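SnoaL-like domain-containing protein (Kribbella flavida, PDB 5EVH) is of unknown function but carries a SnoaL-like domain of the NTF2 clan, a fold whose curved sheet and helices commonly enclose a ligand pocket. Local coordinates at residues S5-L9 and F70-A76; M28-A32 and G101-Q105; V31-C37 and G46-F50. All coordinates share one frame; numbering follows the deposited sequence.

Contact 1 (S5-L9 and F70-A76); sequences STAAL and FGDATTA
A8 and L9, in the first turn of helix 7-20, sit against the turn that joins strand 61-71 to strand 75-84. The CA atoms of L9 and G71 are 5.0 Å apart, and toward the N-terminus the CA atoms of S5 and A73 pair up. One direct hydrogen bond links the backbones, and it is weak: A8 N to D72 O, 3.4 Å. A water joins the same carbonyl to the next amide. It donates to D72 O and accepts from L9 N, the latter at 2.8 Å. Two amides of the helix start are thus tied to one carbonyl.

The CB of A8 presses on the turn backbone, 3.3 Å from D72 O, and also meets T75 N. The methyl of A76 packs against A8 O and L9 CA. In L9, chi1 near 180° (-177°) swings CG away from the backbone N, and the two methyls reach strand 61-71. CD1 lies 3.8 Å from F70 O and also meets A76 CB, while CD2 rests on the F70 backbone. Cut back to an alanine here, the chain would lose both branch methyls, which is likely to leave the F70 backbone without its apolar cover. At the outer end, S5 OG lies 3.7 Å from A73 CA. It also accepts from A7 N, which closes an ST turn.

The turn is braced from within. D72 OD1 accepts from T75 N at 2.8 Å, nearly along the C-O axis, and from T74 N, which comes from above the carboxylate plane. F70 of the second subunit packs on F70, D72 and T75, so the turn also borders the dimer interface. The arrangement is a helix start laid on a beta hairpin, with an Asx turn at D72.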
ATOM      1  N   SER A   5     -23.504   2.103  -5.218  1.00 50.66           N
ATOM      2  CA  SER A   5     -22.715   1.979  -6.462  1.00 51.90           C
ATOM      3  C   SER A   5     -21.331   1.374  -6.236  1.00 46.88           C
ATOM      4  O   SER A   5     -20.558   1.746  -5.330  1.00 45.19           O
ATOM      5  CB  SER A   5     -22.526   3.311  -7.183  1.00 50.30           C
ATOM      6  OG  SER A   5     -21.599   3.201  -8.264  1.00 43.50           O
ATOM      7  N   THR A   6     -21.053   0.421  -7.121  1.00 43.94           N
ATOM      8  CA  THR A   6     -19.831  -0.365  -7.151  1.00 37.91           C
ATOM      9  C   THR A   6     -18.984  -0.009  -8.356  1.00 32.57           C
ATOM     10  O   THR A   6     -18.078  -0.782  -8.703  1.00 29.46           O
ATOM     11  CB  THR A   6     -20.190  -1.864  -7.217  1.00 36.69           C
ATOM     12  OG1 THR A   6     -21.035  -2.067  -8.379  1.00 40.49           O
ATOM     13  CG2 THR A   6     -20.971  -2.336  -5.949  1.00 35.35           C
ATOM     14  N   ALA A   7     -19.288   1.108  -9.048  1.00 24.70           N
ATOM     15  CA  ALA A   7     -18.720   1.317 -10.379  1.00 23.50           C
ATOM     16  C   ALA A   7     -17.194   1.362 -10.330  1.00 18.29           C
ATOM     17  O   ALA A   7     -16.499   0.734 -11.153  1.00 19.76           O
ATOM     18  CB  ALA A   7     -19.271   2.620 -10.998  1.00 24.28           C
ATOM     19  N   ALA A   8     -16.637   2.143  -9.405  1.00 16.87           N
ATOM     20  CA  ALA A   8     -15.188   2.307  -9.446  1.00 16.88           C
ATOM     21  C   ALA A   8     -14.493   1.005  -9.094  1.00 14.94           C
ATOM     22  O   ALA A   8     -13.433   0.695  -9.643  1.00 13.54           O
ATOM     23  CB  ALA A   8     -14.708   3.413  -8.470  1.00 18.67           C
ATOM     24  N   LEU A   9     -15.017   0.272  -8.120  1.00 14.63           N
ATOM     25  CA  LEU A   9     -14.365  -0.991  -7.755  1.00 15.57           C
ATOM     26  C   LEU A   9     -14.492  -2.014  -8.888  1.00 16.99           C
ATOM     27  O   LEU A   9     -13.573  -2.804  -9.126  1.00 14.64           O
ATOM     28  CB  LEU A   9     -15.003  -1.587  -6.460  1.00 16.97           C
ATOM     29  CG  LEU A   9     -14.320  -2.901  -5.951  1.00 14.74           C
ATOM     30  CD1 LEU A   9     -12.812  -2.706  -5.796  1.00 18.84           C
ATOM     31  CD2 LEU A   9     -14.916  -3.350  -4.623  1.00 21.43           C
ATOM     32  N   PHE A  70     -12.223  -2.330  -1.847  1.00 11.89           N
ATOM     33  CA  PHE A  70     -13.383  -1.568  -1.457  1.00 12.42           C
ATOM     34  C   PHE A  70     -13.513  -0.456  -2.464  1.00 12.84           C
ATOM     35  O   PHE A  70     -12.524  -0.058  -3.095  1.00 12.20           O
ATOM     36  CB  PHE A  70     -13.207  -0.901  -0.078  1.00 12.38           C
ATOM     37  CG  PHE A  70     -13.233  -1.855   1.076  1.00 12.44           C
ATOM     38  CD1 PHE A  70     -14.471  -2.243   1.643  1.00 19.11           C
ATOM     39  CD2 PHE A  70     -12.051  -2.334   1.646  1.00 11.93           C
ATOM     40  CE1 PHE A  70     -14.490  -3.064   2.770  1.00 18.55           C
ATOM     41  CE2 PHE A  70     -12.068  -3.172   2.780  1.00 17.35           C
ATOM     42  CZ  PHE A  70     -13.344  -3.554   3.316  1.00 16.82           C
ATOM     43  N   GLY A  71     -14.712   0.065  -2.619  1.00 16.17           N
ATOM     44  CA  GLY A  71     -14.765   1.325  -3.346  1.00 13.99           C
ATOM     45  C   GLY A  71     -16.137   1.952  -3.258  1.00 22.54           C
ATOM     46  O   GLY A  71     -17.038   1.441  -2.590  1.00 21.76           O
ATOM     47  N   ASP A  72     -16.261   3.120  -3.872  1.00 17.31           N
ATOM     48  CA  ASP A  72     -17.572   3.776  -3.998  1.00 21.14           C
ATOM     49  C   ASP A  72     -17.801   4.167  -5.456  1.00 24.15           C
ATOM     50  O   ASP A  72     -17.301   3.517  -6.378  1.00 23.94           O
ATOM     51  CB  ASP A  72     -17.677   4.987  -3.054  1.00 22.25           C
ATOM     52  CG  ASP A  72     -16.552   6.029  -3.255  1.00 31.24           C
ATOM     53  OD1 ASP A  72     -15.930   6.131  -4.347  1.00 26.60           O
ATOM     54  OD2 ASP A  72     -16.283   6.813  -2.302  1.00 35.49           O
ATOM     55  N   ALA A  73     -18.552   5.239  -5.684  1.00 24.38           N
ATOM     56  CA  ALA A  73     -18.966   5.530  -7.038  1.00 22.47           C
ATOM     57  C   ALA A  73     -17.777   5.968  -7.883  1.00 26.00           C
ATOM     58  O   ALA A  73     -17.754   5.709  -9.094  1.00 24.11           O
ATOM     59  CB  ALA A  73     -20.047   6.608  -7.015  1.00 23.34           C
ATOM     60  N   THR A  74     -16.765   6.618  -7.269  1.00 20.23           N
ATOM     61  CA  THR A  74     -15.690   7.174  -8.078  1.00 22.18           C
ATOM     62  C   THR A  74     -14.287   6.784  -7.636  1.00 19.91           C
ATOM     63  O   THR A  74     -13.326   7.133  -8.343  1.00 19.06           O
ATOM     64  CB  THR A  74     -15.783   8.704  -8.103  1.00 22.57           C
ATOM     65  OG1 THR A  74     -15.645   9.206  -6.769  1.00 28.36           O
ATOM     66  CG2 THR A  74     -17.139   9.175  -8.768  1.00 29.09           C
ATOM     67  N   THR A  75     -14.116   6.133  -6.489  1.00 16.70           N
ATOM     68  CA  THR A  75     -12.764   5.731  -6.093  1.00 13.78           C
ATOM     69  C   THR A  75     -12.795   4.312  -5.594  1.00 14.25           C
ATOM     70  O   THR A  75     -13.839   3.805  -5.148  1.00 15.55           O
ATOM     71  CB  THR A  75     -12.138   6.595  -4.978  1.00 20.23           C
ATOM     72  OG1 THR A  75     -12.908   6.468  -3.788  1.00 23.59           O
ATOM     73  CG2 THR A  75     -12.002   8.090  -5.408  1.00 22.83           C
ATOM     74  N   ALA A  76     -11.616   3.682  -5.637  1.00 12.66           N
ATOM     75  CA  ALA A  76     -11.471   2.328  -5.185  1.00 12.27           C
ATOM     76  C   ALA A  76     -10.117   2.216  -4.513  1.00 13.23           C
ATOM     77  O   ALA A  76      -9.160   2.939  -4.842  1.00 13.07           O
ATOM     78  CB  ALA A  76     -11.602   1.304  -6.359  1.00 12.38           C
TER
HETATM   79  O   HOH W   1     -17.014   0.915  -6.209  1.00 30.09           O

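Contact 2 (M28-A32 and G101-Q105); sequences MRHVA and GRITQ
A parallel beta bridge between V31 and I103 joins the short strand 31-32 to the start of strand 102-109. Two backbone hydrogen bonds make it. I103 N donates to H30 O at 2.7 Å, and A32 N donates to I103 O at 2.9 Å. R102 CA adds a CA-H...O contact to H30 O.

The R102 side chain joins in as well. It bends at chi2 (-108°) and brings the guanidinium back over the turn M28-V31. NH1 donates to V31 O at 3.0 Å. This oxygen lies in the guanidinium plane, at its edge, but the donor stands above the carbonyl plane. R29 O lies over the centre of one guanidinium face, 3.0 Å above the plane. The angles there are too poor for a hydrogen bond, although a partial negative charge facing the cation is probably favourable. The type I turn is closed by V31 N bonding to M28 O.

CG1 of I103 touches H30 O at 3.3 Å. The methyl of A32 meets I103 O at 3.2 Å and also CG2 of T104. At the other end a water bridges H30 ND1 and G101 O. It lies in the plane of the H30 ring, at its edge, and donates to G101 O. G101 has a positive phi (82°), a conformation glycine adopts readily.

V31 and I103 point to the same face of the sheet, where Y15 of helix 7-20 touches both. H30 packs on T11 and A14 of that helix. M28, a selenomethionine, leans on helix 47-58. Beyond the bridge, T104 and Q105 form a classic beta bulge opposite T97 of strand 92-99.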
HETATM    1  N   MSE A  28      -6.052  -1.836 -20.813  1.00 21.11           N
HETATM    2  CA  MSE A  28      -5.922  -0.440 -21.211  1.00 24.91           C
HETATM    3  C   MSE A  28      -7.256   0.154 -21.620  1.00 27.89           C
HETATM    4  O   MSE A  28      -7.388   1.373 -21.664  1.00 26.80           O
HETATM    5  CB  MSE A  28      -4.899  -0.300 -22.343  1.00 23.78           C
HETATM    6  CG  MSE A  28      -3.454  -0.570 -21.884  1.00 23.94           C
HETATM    7 SE   MSE A  28      -2.798   0.588 -20.459  0.57 25.56          SE
HETATM    8  CE  MSE A  28      -3.002   2.232 -21.420  1.00 28.22           C
ATOM      9  N   ARG A  29      -8.252  -0.687 -21.918  1.00 20.14           N
ATOM     10  CA  ARG A  29      -9.604  -0.169 -22.091  1.00 23.13           C
ATOM     11  C   ARG A  29     -10.061   0.601 -20.883  1.00 23.33           C
ATOM     12  O   ARG A  29     -11.003   1.394 -20.988  1.00 22.80           O
ATOM     13  CB  ARG A  29     -10.655  -1.292 -22.280  1.00 28.02           C
ATOM     14  CG  ARG A  29     -10.576  -2.140 -23.494  1.00 39.48           C
ATOM     15  CD  ARG A  29     -11.785  -3.148 -23.440  1.00 35.22           C
ATOM     16  NE  ARG A  29     -11.696  -4.065 -24.559  1.00 35.61           N
ATOM     17  CZ  ARG A  29     -12.363  -5.201 -24.637  1.00 29.21           C
ATOM     18  NH1 ARG A  29     -13.206  -5.590 -23.634  1.00 24.93           N
ATOM     19  NH2 ARG A  29     -12.184  -5.956 -25.700  1.00 34.68           N
ATOM     20  N   HIS A  30      -9.544   0.249 -19.696  1.00 18.15           N
ATOM     21  CA  HIS A  30     -10.034   0.849 -18.482  1.00 16.11           C
ATOM     22  C   HIS A  30      -9.183   2.014 -18.025  1.00 21.10           C
ATOM     23  O   HIS A  30      -9.405   2.506 -16.921  1.00 23.91           O
ATOM     24  CB  HIS A  30     -10.065  -0.208 -17.380  1.00 13.63           C
ATOM     25  CG  HIS A  30     -10.981  -1.339 -17.681  1.00 19.24           C
ATOM     26  ND1 HIS A  30     -12.353  -1.245 -17.498  1.00 25.71           N
ATOM     27  CD2 HIS A  30     -10.736  -2.595 -18.140  1.00 20.84           C
ATOM     28  CE1 HIS A  30     -12.912  -2.411 -17.808  1.00 28.04           C
ATOM     29  NE2 HIS A  30     -11.958  -3.249 -18.203  1.00 20.78           N
ATOM     30  N   VAL A  31      -8.237   2.467 -18.845  1.00 19.00           N
ATOM     31  CA  VAL A  31      -7.280   3.517 -18.479  1.00 19.34           C
ATOM     32  C   VAL A  31      -7.605   4.790 -19.260  1.00 22.89           C
ATOM     33  O   VAL A  31      -7.698   4.758 -20.499  1.00 23.32           O
ATOM     34  CB  VAL A  31      -5.847   3.065 -18.787  1.00 17.58           C
ATOM     35  CG1 VAL A  31      -4.838   4.261 -18.597  1.00 16.92           C
ATOM     36  CG2 VAL A  31      -5.481   1.860 -17.886  1.00 16.99           C
ATOM     37  N   ALA A  32      -7.712   5.920 -18.568  1.00 19.95           N
ATOM     38  CA  ALA A  32      -7.935   7.180 -19.286  1.00 21.87           C
ATOM     39  C   ALA A  32      -6.691   7.616 -20.071  1.00 25.12           C
ATOM     40  O   ALA A  32      -5.558   7.426 -19.640  1.00 22.40           O
ATOM     41  CB  ALA A  32      -8.319   8.290 -18.319  1.00 24.73           C
ATOM     42  N   GLY A 101     -16.028   4.880 -16.233  1.00 31.36           N
ATOM     43  CA  GLY A 101     -15.420   3.602 -16.595  1.00 24.85           C
ATOM     44  C   GLY A 101     -13.924   3.634 -16.883  1.00 27.44           C
ATOM     45  O   GLY A 101     -13.375   2.619 -17.315  1.00 27.52           O
ATOM     46  N   ARG A 102     -13.268   4.785 -16.759  1.00 22.55           N
ATOM     47  CA  ARG A 102     -11.836   4.903 -17.038  1.00 24.81           C
ATOM     48  C   ARG A 102     -11.092   5.384 -15.799  1.00 20.64           C
ATOM     49  O   ARG A 102     -11.570   6.298 -15.101  1.00 22.24           O
ATOM     50  CB  ARG A 102     -11.577   5.891 -18.156  1.00 25.03           C
ATOM     51  CG  ARG A 102     -12.353   5.559 -19.454  1.00 32.68           C
ATOM     52  CD  ARG A 102     -11.360   5.073 -20.419  1.00 36.56           C
ATOM     53  NE  ARG A 102     -11.924   4.615 -21.669  1.00 47.80           N
ATOM     54  CZ  ARG A 102     -11.194   4.044 -22.632  1.00 51.84           C
ATOM     55  NH1 ARG A 102      -9.855   3.877 -22.457  1.00 34.84           N
ATOM     56  NH2 ARG A 102     -11.799   3.629 -23.761  1.00 52.52           N
ATOM     57  N   ILE A 103      -9.947   4.745 -15.520  1.00 17.64           N
ATOM     58  CA  ILE A 103      -9.076   5.123 -14.399  1.00 15.22           C
ATOM     59  C   ILE A 103      -8.360   6.415 -14.770  1.00 16.22           C
ATOM     60  O   ILE A 103      -7.603   6.457 -15.747  1.00 16.96           O
ATOM     61  CB  ILE A 103      -8.061   4.018 -14.090  1.00 14.16           C
ATOM     62  CG1 ILE A 103      -8.868   2.734 -13.718  1.00 13.54           C
ATOM     63  CG2 ILE A 103      -7.051   4.501 -12.964  1.00 13.40           C
ATOM     64  CD1 ILE A 103      -7.930   1.416 -13.745  1.00 15.63           C
ATOM     65  N   THR A 104      -8.631   7.495 -14.018  1.00 19.67           N
ATOM     66  CA  THR A 104      -8.005   8.780 -14.336  1.00 18.79           C
ATOM     67  C   THR A 104      -6.858   9.104 -13.391  1.00 20.38           C
ATOM     68  O   THR A 104      -6.028   9.963 -13.729  1.00 19.77           O
ATOM     69  CB  THR A 104      -9.012   9.928 -14.238  1.00 21.83           C
ATOM     70  OG1 THR A 104      -9.493   9.905 -12.885  1.00 19.94           O
ATOM     71  CG2 THR A 104     -10.163   9.751 -15.194  1.00 21.57           C
ATOM     72  N   GLN A 105      -6.776   8.418 -12.248  1.00 16.57           N
ATOM     73  CA  GLN A 105      -5.664   8.590 -11.314  1.00 18.08           C
ATOM     74  C   GLN A 105      -5.401   7.274 -10.633  1.00 18.74           C
ATOM     75  O   GLN A 105      -6.338   6.560 -10.300  1.00 17.16           O
ATOM     76  CB  GLN A 105      -5.948   9.588 -10.189  1.00 26.39           C
ATOM     77  CG  GLN A 105      -6.363  10.915 -10.674  1.00 47.06           C
ATOM     78  CD  GLN A 105      -6.463  11.865  -9.532  1.00 66.58           C
ATOM     79  OE1 GLN A 105      -7.543  12.400  -9.245  1.00 72.83           O
ATOM     80  NE2 GLN A 105      -5.332  12.062  -8.828  1.00 70.50           N
TER
HETATM   81  O   HOH W   2     -14.415   0.363 -16.651  1.00 33.40           O

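Contact 3 (V31-C37 and G46-F50); sequences VAGGIVC and GADAF
F50 reaches from the first turn of helix 47-58 into the corner made by strands 31-32 and 35-39. Its CB touches CG2 of I35 at 3.9 Å. CG is anti to the backbone N (chi1 -177°), which places the ring between V31, I35 and C37. On one side of the ring CD1 meets CB of C37 at 3.7 Å, and CE1 meets SG of C37. The sulfur lies in the ring plane at the edge, 5.0 Å from the F50 centroid, a sulfur-aromatic contact. On the other side CD2 and CE2 meet the two methyls of V31, with CE2 4.0 Å from CG2. CD1 of I35 makes a CH-pi contact over one face, almost straight above the centre and 4.1 Å from the F50 centroid. Y15 of helix 7-20, L106 of strand 102-109 and M28 also touch F50.

The helix start is held by the backbone. G46 N donates to I35 O at 2.8 Å, nearly straight (175°) and in the carbonyl plane. A47 N donates to G33 O at 3.0 Å, coming from above that carbonyl's plane. The same oxygen is approached by the CA-H of G46. With phi at 97°, a side chain on G46 would collide with the preceding carbonyl O, so glycine suits this position. The A47 methyl packs against A32 O and CG1 of V31.

The strand side is a type I turn from A32 to I35, closed by I35 N on A32 O. Here a helix N-terminus docks on a corner between two strands, in keeping with the helix-on-curved-sheet build of the NTF2 clan.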
ATOM      1  N   VAL A  31      -8.237   2.467 -18.845  1.00 19.00           N
ATOM      2  CA  VAL A  31      -7.280   3.517 -18.479  1.00 19.34           C
ATOM      3  C   VAL A  31      -7.605   4.790 -19.260  1.00 22.89           C
ATOM      4  O   VAL A  31      -7.698   4.758 -20.499  1.00 23.32           O
ATOM      5  CB  VAL A  31      -5.847   3.065 -18.787  1.00 17.58           C
ATOM      6  CG1 VAL A  31      -4.838   4.261 -18.597  1.00 16.92           C
ATOM      7  CG2 VAL A  31      -5.481   1.860 -17.886  1.00 16.99           C
ATOM      8  N   ALA A  32      -7.712   5.920 -18.568  1.00 19.95           N
ATOM      9  CA  ALA A  32      -7.935   7.180 -19.286  1.00 21.87           C
ATOM     10  C   ALA A  32      -6.691   7.616 -20.071  1.00 25.12           C
ATOM     11  O   ALA A  32      -5.558   7.426 -19.640  1.00 22.40           O
ATOM     12  CB  ALA A  32      -8.319   8.290 -18.319  1.00 24.73           C
ATOM     13  N   GLY A  33      -6.899   8.243 -21.230  1.00 23.31           N
ATOM     14  CA  GLY A  33      -5.747   8.760 -21.989  1.00 25.03           C
ATOM     15  C   GLY A  33      -4.852   9.679 -21.188  1.00 25.95           C
ATOM     16  O   GLY A  33      -3.623   9.710 -21.389  1.00 25.77           O
ATOM     17  N   GLY A  34      -5.436  10.476 -20.292  1.00 23.82           N
ATOM     18  CA  GLY A  34      -4.642  11.403 -19.501  1.00 21.59           C
ATOM     19  C   GLY A  34      -4.373  10.878 -18.083  1.00 25.03           C
ATOM     20  O   GLY A  34      -4.209  11.694 -17.172  1.00 24.98           O
ATOM     21  N   ILE A  35      -4.326   9.547 -17.859  1.00 18.66           N
ATOM     22  CA  ILE A  35      -4.131   9.021 -16.501  1.00 17.32           C
ATOM     23  C   ILE A  35      -2.901   9.672 -15.863  1.00 19.55           C
ATOM     24  O   ILE A  35      -1.893   9.953 -16.527  1.00 19.84           O
ATOM     25  CB  ILE A  35      -3.987   7.482 -16.519  1.00 16.47           C
ATOM     26  CG1 ILE A  35      -3.830   6.900 -15.075  1.00 15.16           C
ATOM     27  CG2 ILE A  35      -2.836   7.100 -17.480  1.00 17.58           C
ATOM     28  CD1 ILE A  35      -4.063   5.388 -15.026  1.00 15.31           C
ATOM     29  N   VAL A  36      -3.007   9.963 -14.567  1.00 17.45           N
ATOM     30  CA  VAL A  36      -1.879  10.366 -13.732  1.00 19.33           C
ATOM     31  C   VAL A  36      -1.617   9.215 -12.780  1.00 23.55           C
ATOM     32  O   VAL A  36      -2.522   8.815 -12.026  1.00 20.92           O
ATOM     33  CB  VAL A  36      -2.200  11.641 -12.944  1.00 27.50           C
ATOM     34  CG1 VAL A  36      -1.035  11.942 -11.990  1.00 26.67           C
ATOM     35  CG2 VAL A  36      -2.534  12.820 -13.934  1.00 26.63           C
ATOM     36  N   CYS A  37      -0.399   8.664 -12.816  1.00 18.65           N
ATOM     37  CA  CYS A  37      -0.038   7.525 -11.971  1.00 15.59           C
ATOM     38  C   CYS A  37       1.072   7.981 -11.026  1.00 18.37           C
ATOM     39  O   CYS A  37       2.070   8.553 -11.465  1.00 21.08           O
ATOM     40  CB  CYS A  37       0.407   6.308 -12.810  1.00 15.71           C
ATOM     41  SG  CYS A  37       0.997   4.944 -11.765  1.00 20.72           S
ATOM     42  N   GLY A  46      -0.082   9.982 -18.639  1.00 23.66           N
ATOM     43  CA  GLY A  46      -0.578   9.630 -19.954  1.00 23.32           C
ATOM     44  C   GLY A  46      -0.576   8.129 -20.159  1.00 28.48           C
ATOM     45  O   GLY A  46       0.260   7.394 -19.615  1.00 26.78           O
ATOM     46  N   ALA A  47      -1.547   7.659 -20.934  1.00 24.46           N
ATOM     47  CA  ALA A  47      -1.712   6.225 -21.130  1.00 25.29           C
ATOM     48  C   ALA A  47      -0.481   5.576 -21.759  1.00 25.30           C
ATOM     49  O   ALA A  47      -0.169   4.418 -21.435  1.00 23.69           O
ATOM     50  CB  ALA A  47      -2.955   5.960 -21.984  1.00 26.68           C
ATOM     51  N   ASP A  48       0.218   6.268 -22.682  1.00 28.74           N
ATOM     52  CA  ASP A  48       1.417   5.667 -23.282  1.00 33.52           C
ATOM     53  C   ASP A  48       2.513   5.388 -22.248  1.00 36.10           C
ATOM     54  O   ASP A  48       3.109   4.293 -22.219  1.00 32.35           O
ATOM     55  CB  ASP A  48       1.981   6.569 -24.382  1.00 43.07           C
ATOM     56  CG  ASP A  48       1.141   6.533 -25.651  1.00 51.02           C
ATOM     57  OD1 ASP A  48       0.348   5.582 -25.803  1.00 49.69           O
ATOM     58  OD2 ASP A  48       1.281   7.449 -26.496  1.00 56.70           O
ATOM     59  N   ALA A  49       2.882   6.411 -21.466  1.00 28.76           N
ATOM     60  CA  ALA A  49       3.858   6.193 -20.401  1.00 29.50           C
ATOM     61  C   ALA A  49       3.320   5.179 -19.386  1.00 31.69           C
ATOM     62  O   ALA A  49       4.079   4.364 -18.835  1.00 29.56           O
ATOM     63  CB  ALA A  49       4.193   7.518 -19.713  1.00 26.32           C
ATOM     64  N   PHE A  50       2.019   5.215 -19.111  1.00 21.87           N
ATOM     65  CA  PHE A  50       1.511   4.259 -18.130  1.00 20.73           C
ATOM     66  C   PHE A  50       1.716   2.828 -18.642  1.00 23.89           C
ATOM     67  O   PHE A  50       2.160   1.938 -17.907  1.00 21.44           O
ATOM     68  CB  PHE A  50       0.023   4.531 -17.840  1.00 20.02           C
ATOM     69  CG  PHE A  50      -0.538   3.641 -16.786  1.00 18.92           C
ATOM     70  CD1 PHE A  50      -0.162   3.810 -15.452  1.00 18.28           C
ATOM     71  CD2 PHE A  50      -1.427   2.603 -17.121  1.00 20.32           C
ATOM     72  CE1 PHE A  50      -0.659   2.957 -14.450  1.00 19.71           C
ATOM     73  CE2 PHE A  50      -1.903   1.754 -16.155  1.00 19.13           C
ATOM     74  CZ  PHE A  50      -1.556   1.907 -14.803  1.00 19.57           C
TER

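Contact 1 is a surface contact, its centre about 17 Å from the chain centre and beside the second subunit. Contacts 2 and 3 are partly buried, their centres about 12 Å from the chain centre, and no other chain of the assembly touches them. They share V31 and A32 and meet through neighbouring strands: T104 O probably bonds to V36 N, and I103 packs on I35. Contact 1 stands apart, its nearest atoms about 6 Å from contact 2, yet reaches the same sheet. The chemistry follows position. Contact 1 relies on alanine and leucine methyls, a bridging water and one weak direct bond. Contact 2 uses strand pairing and an arginine. Contact 3 adds an aromatic ring among apolar groups to its backbone bonds.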